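Local coordinates for metallopeptidase family protein (PDB 2EJQ) that is of unknown function but probably acts as a zincin-like metallopeptidase, binding a metal ion, at residues 24-35 / 66-77. The protein carries 1 engineered substitution. Sequence-based numbering, arbitrary orientation.
Sequences GLQGVHVFPEAK and RHIALYYGSFLE
K35 lays its CB over one face of the Y71 ring, 4.0 Å from the ring centroid, a CH-pi contact; its CD reaches the same ring at CZ. The carbonyl O of E33 lies at that ring's edge, and F31 CD1 approaches Y71 CE1 obliquely, the two aromatic side chains running side by side. Further along the same face of the sheet, H29 NE2 sits above one face of the H67 ring, 3.2 Å from H67 ND1, with the ring planes 33° apart, while the G27 O is at the H67 edge. F31 points CE1 edgewise at A69 CB.

K35 leaves its backbone with CG anti to N (chi1 -179°) and stays extended, which carries NZ along Y71 to a salt bridge with E48, whose carboxylate is also hydrogen-bonded to Y71 OH. A leucine in place of Y71 would probably deprive the K35 chain of its flat support and E48 of its hydroxyl partner.

Between the two faces, strands 27-31 and 67-71 pair in parallel. The H29 N to I68 O bond is 2.7 Å long and nearly straight at 171°. On the opposite face V28 CG1 meets L70 CD1, and L25 CD2 meets I68 CD1, part of an apolar layer against helices 3-16 and 85-105. At the start of helix 72-78, F31 O receives Y72 N at 2.8 Å, and K35 N donates to S74 OG at 2.8 Å. A34 packs so close on G73 that any side chain on G73 would run into the backbone of E33 and A34.

The chemistry thus divides: a greasy face towards helix 85-105, whose HExxH pattern is consistent with a zincin metal site, and an aromatic, polar face on which E48 probably balances the K35 charge.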
ATOM      1  N   GLY A  24       0.722  12.179   8.399  1.00 49.08           N
ATOM      2  CA  GLY A  24      -0.431  11.436   8.865  1.00 49.41           C
ATOM      3  C   GLY A  24      -0.345   9.959   8.564  1.00 51.20           C
ATOM      4  O   GLY A  24      -1.179   9.178   9.024  1.00 46.75           O
ATOM      5  N   LEU A  25       0.668   9.586   7.782  1.00 50.00           N
ATOM      6  CA  LEU A  25       0.881   8.190   7.404  1.00 52.82           C
ATOM      7  C   LEU A  25       2.079   7.603   8.161  1.00 54.78           C
ATOM      8  O   LEU A  25       3.187   8.158   8.145  1.00 55.39           O
ATOM      9  CB  LEU A  25       1.124   8.082   5.892  1.00 54.22           C
ATOM     10  CG  LEU A  25       1.461   6.706   5.303  1.00 54.86           C
ATOM     11  CD1 LEU A  25       0.221   5.831   5.284  1.00 47.99           C
ATOM     12  CD2 LEU A  25       2.005   6.864   3.891  1.00 53.86           C
ATOM     13  N   GLN A  26       1.837   6.490   8.845  1.00 53.43           N
ATOM     14  CA  GLN A  26       2.876   5.809   9.603  1.00 58.38           C
ATOM     15  C   GLN A  26       3.907   5.157   8.677  1.00 59.06           C
ATOM     16  O   GLN A  26       5.105   5.200   8.941  1.00 60.32           O
ATOM     17  CB  GLN A  26       2.244   4.749  10.518  1.00 59.83           C
ATOM     18  CG  GLN A  26       1.422   5.341  11.656  1.00 73.60           C
ATOM     19  CD  GLN A  26       2.174   6.444  12.390  1.00 77.75           C
ATOM     20  OE1 GLN A  26       3.294   6.241  12.862  1.00 82.89           O
ATOM     21  NE2 GLN A  26       1.559   7.616  12.484  1.00 79.16           N
ATOM     22  N   GLY A  27       3.444   4.548   7.593  1.00 57.41           N
ATOM     23  CA  GLY A  27       4.376   3.923   6.679  1.00 54.47           C
ATOM     24  C   GLY A  27       3.804   2.822   5.811  1.00 53.34           C
ATOM     25  O   GLY A  27       2.603   2.542   5.825  1.00 55.90           O
ATOM     26  N   VAL A  28       4.706   2.196   5.061  1.00 45.75           N
ATOM     27  CA  VAL A  28       4.380   1.124   4.143  1.00 43.59           C
ATOM     28  C   VAL A  28       4.688  -0.253   4.752  1.00 44.49           C
ATOM     29  O   VAL A  28       5.783  -0.487   5.272  1.00 41.86           O
ATOM     30  CB  VAL A  28       5.201   1.289   2.842  1.00 45.82           C
ATOM     31  CG1 VAL A  28       4.821   0.212   1.823  1.00 44.97           C
ATOM     32  CG2 VAL A  28       4.980   2.694   2.269  1.00 51.77           C
ATOM     33  N   HIS A  29       3.711  -1.153   4.696  1.00 41.77           N
ATOM     34  CA  HIS A  29       3.876  -2.520   5.194  1.00 38.35           C
ATOM     35  C   HIS A  29       4.004  -3.475   3.998  1.00 40.88           C
ATOM     36  O   HIS A  29       3.233  -3.391   3.045  1.00 42.50           O
ATOM     37  CB  HIS A  29       2.663  -2.957   6.029  1.00 41.79           C
ATOM     38  CG  HIS A  29       2.594  -2.333   7.389  1.00 48.17           C
ATOM     39  ND1 HIS A  29       3.673  -2.283   8.242  1.00 47.57           N
ATOM     40  CD2 HIS A  29       1.560  -1.769   8.061  1.00 47.88           C
ATOM     41  CE1 HIS A  29       3.310  -1.716   9.379  1.00 44.62           C
ATOM     42  NE2 HIS A  29       2.032  -1.396   9.295  1.00 45.51           N
ATOM     43  N   VAL A  30       4.968  -4.384   4.037  1.00 39.91           N
ATOM     44  CA  VAL A  30       5.115  -5.331   2.940  1.00 43.28           C
ATOM     45  C   VAL A  30       4.862  -6.744   3.440  1.00 46.03           C
ATOM     46  O   VAL A  30       5.480  -7.189   4.404  1.00 48.60           O
ATOM     47  CB  VAL A  30       6.519  -5.273   2.302  1.00 43.89           C
ATOM     48  CG1 VAL A  30       6.629  -6.314   1.202  1.00 39.70           C
ATOM     49  CG2 VAL A  30       6.774  -3.892   1.740  1.00 49.26           C
ATOM     50  N   PHE A  31       3.942  -7.442   2.789  1.00 46.50           N
ATOM     51  CA  PHE A  31       3.610  -8.802   3.179  1.00 48.47           C
ATOM     52  C   PHE A  31       3.980  -9.769   2.069  1.00 55.18           C
ATOM     53  O   PHE A  31       3.891  -9.430   0.881  1.00 55.01           O
ATOM     54  CB  PHE A  31       2.119  -8.914   3.501  1.00 49.54           C
ATOM     55  CG  PHE A  31       1.664  -7.954   4.555  1.00 53.25           C
ATOM     56  CD1 PHE A  31       1.272  -6.662   4.213  1.00 49.34           C
ATOM     57  CD2 PHE A  31       1.686  -8.318   5.899  1.00 54.40           C
ATOM     58  CE1 PHE A  31       0.910  -5.746   5.192  1.00 56.41           C
ATOM     59  CE2 PHE A  31       1.325  -7.401   6.895  1.00 53.96           C
ATOM     60  CZ  PHE A  31       0.937  -6.112   6.538  1.00 49.58           C
ATOM     61  N   PRO A  32       4.407 -10.989   2.439  1.00 52.76           N
ATOM     62  CA  PRO A  32       4.800 -12.021   1.473  1.00 50.50           C
ATOM     63  C   PRO A  32       3.609 -12.646   0.755  1.00 49.85           C
ATOM     64  O   PRO A  32       3.732 -13.139  -0.369  1.00 51.53           O
ATOM     65  CB  PRO A  32       5.507 -13.067   2.339  1.00 50.05           C
ATOM     66  CG  PRO A  32       5.841 -12.334   3.635  1.00 53.44           C
ATOM     67  CD  PRO A  32       4.634 -11.461   3.816  1.00 54.25           C
ATOM     68  N   GLU A  33       2.455 -12.632   1.409  1.00 47.20           N
ATOM     69  CA  GLU A  33       1.277 -13.259   0.833  1.00 49.24           C
ATOM     70  C   GLU A  33       0.647 -12.502  -0.328  1.00 51.16           C
ATOM     71  O   GLU A  33       0.904 -11.309  -0.537  1.00 42.59           O
ATOM     72  CB  GLU A  33       0.211 -13.497   1.909  1.00 54.52           C
ATOM     73  CG  GLU A  33       0.666 -14.321   3.107  1.00 63.92           C
ATOM     74  CD  GLU A  33       1.506 -13.516   4.091  1.00 71.99           C
ATOM     75  OE1 GLU A  33       1.301 -12.284   4.187  1.00 71.34           O
ATOM     76  OE2 GLU A  33       2.359 -14.116   4.781  1.00 74.32           O
ATOM     77  N   ALA A  34      -0.180 -13.226  -1.083  1.00 46.66           N
ATOM     78  CA  ALA A  34      -0.903 -12.670  -2.220  1.00 47.47           C
ATOM     79  C   ALA A  34      -2.302 -12.342  -1.727  1.00 50.99           C
ATOM     80  O   ALA A  34      -2.738 -12.866  -0.707  1.00 46.27           O
ATOM     81  CB  ALA A  34      -0.985 -13.689  -3.339  1.00 40.46           C
ATOM     82  N   LYS A  35      -3.010 -11.477  -2.438  1.00 47.54           N
ATOM     83  CA  LYS A  35      -4.357 -11.157  -2.029  1.00 50.38           C
ATOM     84  C   LYS A  35      -5.259 -11.028  -3.235  1.00 55.18           C
ATOM     85  O   LYS A  35      -5.178 -10.055  -3.992  1.00 54.31           O
ATOM     86  CB  LYS A  35      -4.401  -9.866  -1.208  1.00 55.46           C
ATOM     87  CG  LYS A  35      -5.804  -9.504  -0.730  1.00 54.01           C
ATOM     88  CD  LYS A  35      -5.787  -8.426   0.350  1.00 58.01           C
ATOM     89  CE  LYS A  35      -7.209  -8.130   0.848  1.00 57.53           C
ATOM     90  NZ  LYS A  35      -7.247  -7.136   1.966  1.00 51.39           N
ATOM     91  N   ARG A  66      -2.179   4.952   9.993  1.00 54.72           N
ATOM     92  CA  ARG A  66      -2.579   4.799   8.606  1.00 51.48           C
ATOM     93  C   ARG A  66      -1.416   4.162   7.869  1.00 51.37           C
ATOM     94  O   ARG A  66      -0.261   4.581   8.016  1.00 50.14           O
ATOM     95  CB  ARG A  66      -2.941   6.159   8.022  1.00 47.11           C
ATOM     96  CG  ARG A  66      -4.237   6.685   8.605  1.00 50.41           C
ATOM     97  CD  ARG A  66      -4.372   8.177   8.422  1.00 49.90           C
ATOM     98  NE  ARG A  66      -5.646   8.659   8.935  1.00 46.87           N
ATOM     99  CZ  ARG A  66      -6.803   8.570   8.286  1.00 52.72           C
ATOM    100  NH1 ARG A  66      -6.861   8.019   7.081  1.00 52.96           N
ATOM    101  NH2 ARG A  66      -7.913   9.032   8.851  1.00 52.57           N
ATOM    102  N   HIS A  67      -1.725   3.141   7.081  1.00 52.64           N
ATOM    103  CA  HIS A  67      -0.697   2.400   6.368  1.00 52.42           C
ATOM    104  C   HIS A  67      -1.035   2.069   4.928  1.00 49.14           C
ATOM    105  O   HIS A  67      -2.201   1.997   4.539  1.00 48.78           O
ATOM    106  CB  HIS A  67      -0.438   1.063   7.084  1.00 50.94           C
ATOM    107  CG  HIS A  67      -0.331   1.187   8.572  1.00 55.33           C
ATOM    108  ND1 HIS A  67       0.841   1.563   9.197  1.00 49.71           N
ATOM    109  CD2 HIS A  67      -1.256   1.051   9.545  1.00 55.67           C
ATOM    110  CE1 HIS A  67       0.626   1.655  10.496  1.00 54.85           C
ATOM    111  NE2 HIS A  67      -0.636   1.353  10.739  1.00 58.15           N
ATOM    112  N   ILE A  68       0.021   1.850   4.153  1.00 48.29           N
ATOM    113  CA  ILE A  68      -0.105   1.399   2.781  1.00 47.26           C
ATOM    114  C   ILE A  68       0.423  -0.047   2.885  1.00 42.10           C
ATOM    115  O   ILE A  68       1.485  -0.282   3.467  1.00 44.61           O
ATOM    116  CB  ILE A  68       0.802   2.192   1.818  1.00 42.62           C
ATOM    117  CG1 ILE A  68       0.300   3.639   1.726  1.00 41.11           C
ATOM    118  CG2 ILE A  68       0.823   1.497   0.442  1.00 40.03           C
ATOM    119  CD1 ILE A  68       1.160   4.550   0.853  1.00 33.53           C
ATOM    120  N   ALA A  69      -0.322  -1.015   2.377  1.00 40.51           N
ATOM    121  CA  ALA A  69       0.141  -2.396   2.416  1.00 33.18           C
ATOM    122  C   ALA A  69       0.452  -2.854   0.998  1.00 41.06           C
ATOM    123  O   ALA A  69      -0.266  -2.505   0.062  1.00 39.99           O
ATOM    124  CB  ALA A  69      -0.927  -3.287   3.025  1.00 37.43           C
ATOM    125  N   LEU A  70       1.533  -3.616   0.847  1.00 40.16           N
ATOM    126  CA  LEU A  70       1.918  -4.165  -0.446  1.00 41.86           C
ATOM    127  C   LEU A  70       1.917  -5.689  -0.296  1.00 44.86           C
ATOM    128  O   LEU A  70       2.347  -6.219   0.731  1.00 43.83           O
ATOM    129  CB  LEU A  70       3.305  -3.665  -0.871  1.00 44.43           C
ATOM    130  CG  LEU A  70       3.424  -2.212  -1.371  1.00 50.33           C
ATOM    131  CD1 LEU A  70       4.851  -1.930  -1.812  1.00 46.49           C
ATOM    132  CD2 LEU A  70       2.485  -1.986  -2.530  1.00 52.52           C
ATOM    133  N   TYR A  71       1.414  -6.391  -1.308  1.00 39.26           N
ATOM    134  CA  TYR A  71       1.350  -7.844  -1.262  1.00 40.96           C
ATOM    135  C   TYR A  71       2.314  -8.431  -2.290  1.00 41.27           C
ATOM    136  O   TYR A  71       2.018  -8.462  -3.482  1.00 39.06           O
ATOM    137  CB  TYR A  71      -0.083  -8.289  -1.546  1.00 39.20           C
ATOM    138  CG  TYR A  71      -1.066  -7.702  -0.558  1.00 47.15           C
ATOM    139  CD1 TYR A  71      -1.056  -8.103   0.776  1.00 50.05           C
ATOM    140  CD2 TYR A  71      -1.966  -6.702  -0.941  1.00 42.52           C
ATOM    141  CE1 TYR A  71      -1.906  -7.529   1.703  1.00 49.43           C
ATOM    142  CE2 TYR A  71      -2.820  -6.123  -0.018  1.00 51.22           C
ATOM    143  CZ  TYR A  71      -2.783  -6.540   1.305  1.00 50.49           C
ATOM    144  OH  TYR A  71      -3.605  -5.956   2.237  1.00 47.54           O
ATOM    145  N   TYR A  72       3.469  -8.890  -1.818  1.00 39.59           N
ATOM    146  CA  TYR A  72       4.470  -9.470  -2.699  1.00 43.58           C
ATOM    147  C   TYR A  72       3.917 -10.644  -3.506  1.00 42.17           C
ATOM    148  O   TYR A  72       4.215 -10.780  -4.691  1.00 36.61           O
ATOM    149  CB  TYR A  72       5.687  -9.915  -1.891  1.00 45.91           C
ATOM    150  CG  TYR A  72       6.758 -10.589  -2.720  1.00 46.64           C
ATOM    151  CD1 TYR A  72       7.409  -9.899  -3.739  1.00 47.12           C
ATOM    152  CD2 TYR A  72       7.123 -11.917  -2.480  1.00 44.27           C
ATOM    153  CE1 TYR A  72       8.399 -10.506  -4.499  1.00 50.39           C
ATOM    154  CE2 TYR A  72       8.116 -12.541  -3.236  1.00 44.05           C
ATOM    155  CZ  TYR A  72       8.753 -11.826  -4.245  1.00 53.51           C
ATOM    156  OH  TYR A  72       9.765 -12.403  -4.983  1.00 49.51           O
ATOM    157  N   GLY A  73       3.100 -11.478  -2.872  1.00 41.75           N
ATOM    158  CA  GLY A  73       2.529 -12.617  -3.574  1.00 43.30           C
ATOM    159  C   GLY A  73       1.657 -12.225  -4.756  1.00 47.30           C
ATOM    160  O   GLY A  73       1.610 -12.930  -5.767  1.00 45.39           O
ATOM    161  N   SER A  74       0.942 -11.106  -4.633  1.00 45.84           N
ATOM    162  CA  SER A  74       0.092 -10.647  -5.722  1.00 45.19           C
ATOM    163  C   SER A  74       0.946 -10.226  -6.909  1.00 43.77           C
ATOM    164  O   SER A  74       0.567 -10.460  -8.050  1.00 41.59           O
ATOM    165  CB  SER A  74      -0.782  -9.478  -5.275  1.00 44.60           C
ATOM    166  OG  SER A  74      -1.745  -9.904  -4.340  1.00 42.74           O
ATOM    167  N   PHE A  75       2.090  -9.596  -6.633  1.00 41.87           N
ATOM    168  CA  PHE A  75       3.012  -9.166  -7.684  1.00 43.47           C
ATOM    169  C   PHE A  75       3.539 -10.384  -8.457  1.00 44.36           C
ATOM    170  O   PHE A  75       3.642 -10.359  -9.686  1.00 39.20           O
ATOM    171  CB  PHE A  75       4.212  -8.397  -7.095  1.00 32.33           C
ATOM    172  CG  PHE A  75       3.919  -6.947  -6.747  1.00 43.24           C
ATOM    173  CD1 PHE A  75       3.232  -6.620  -5.581  1.00 36.46           C
ATOM    174  CD2 PHE A  75       4.349  -5.911  -7.585  1.00 41.33           C
ATOM    175  CE1 PHE A  75       2.977  -5.294  -5.249  1.00 38.87           C
ATOM    176  CE2 PHE A  75       4.096  -4.570  -7.259  1.00 41.56           C
ATOM    177  CZ  PHE A  75       3.412  -4.263  -6.093  1.00 41.12           C
ATOM    178  N   LEU A  76       3.895 -11.438  -7.724  1.00 44.58           N
ATOM    179  CA  LEU A  76       4.407 -12.659  -8.331  1.00 41.29           C
ATOM    180  C   LEU A  76       3.363 -13.281  -9.243  1.00 45.34           C
ATOM    181  O   LEU A  76       3.666 -13.650 -10.375  1.00 46.53           O
ATOM    182  CB  LEU A  76       4.819 -13.670  -7.249  1.00 38.38           C
ATOM    183  CG  LEU A  76       6.165 -13.387  -6.591  1.00 40.54           C
ATOM    184  CD1 LEU A  76       6.430 -14.380  -5.476  1.00 42.63           C
ATOM    185  CD2 LEU A  76       7.251 -13.467  -7.642  1.00 37.07           C
ATOM    186  N   GLU A  77       2.131 -13.379  -8.751  1.00 40.84           N
ATOM    187  CA  GLU A  77       1.051 -13.960  -9.537  1.00 45.82           C
ATOM    188  C   GLU A  77       0.881 -13.248 -10.876  1.00 45.68           C
ATOM    189  O   GLU A  77       0.747 -13.891 -11.914  1.00 46.40           O
ATOM    190  CB  GLU A  77      -0.271 -13.904  -8.760  1.00 44.03           C
ATOM    191  CG  GLU A  77      -0.356 -14.834  -7.544  1.00 47.26           C
ATOM    192  CD  GLU A  77      -0.348 -16.315  -7.908  1.00 50.83           C
ATOM    193  OE1 GLU A  77      -0.612 -16.644  -9.083  1.00 49.99           O
ATOM    194  OE2 GLU A  77      -0.091 -17.153  -7.012  1.00 44.27           O
TER
HETATM  195  O   HOH W   1      -1.258   7.390  11.031  1.00 56.19           O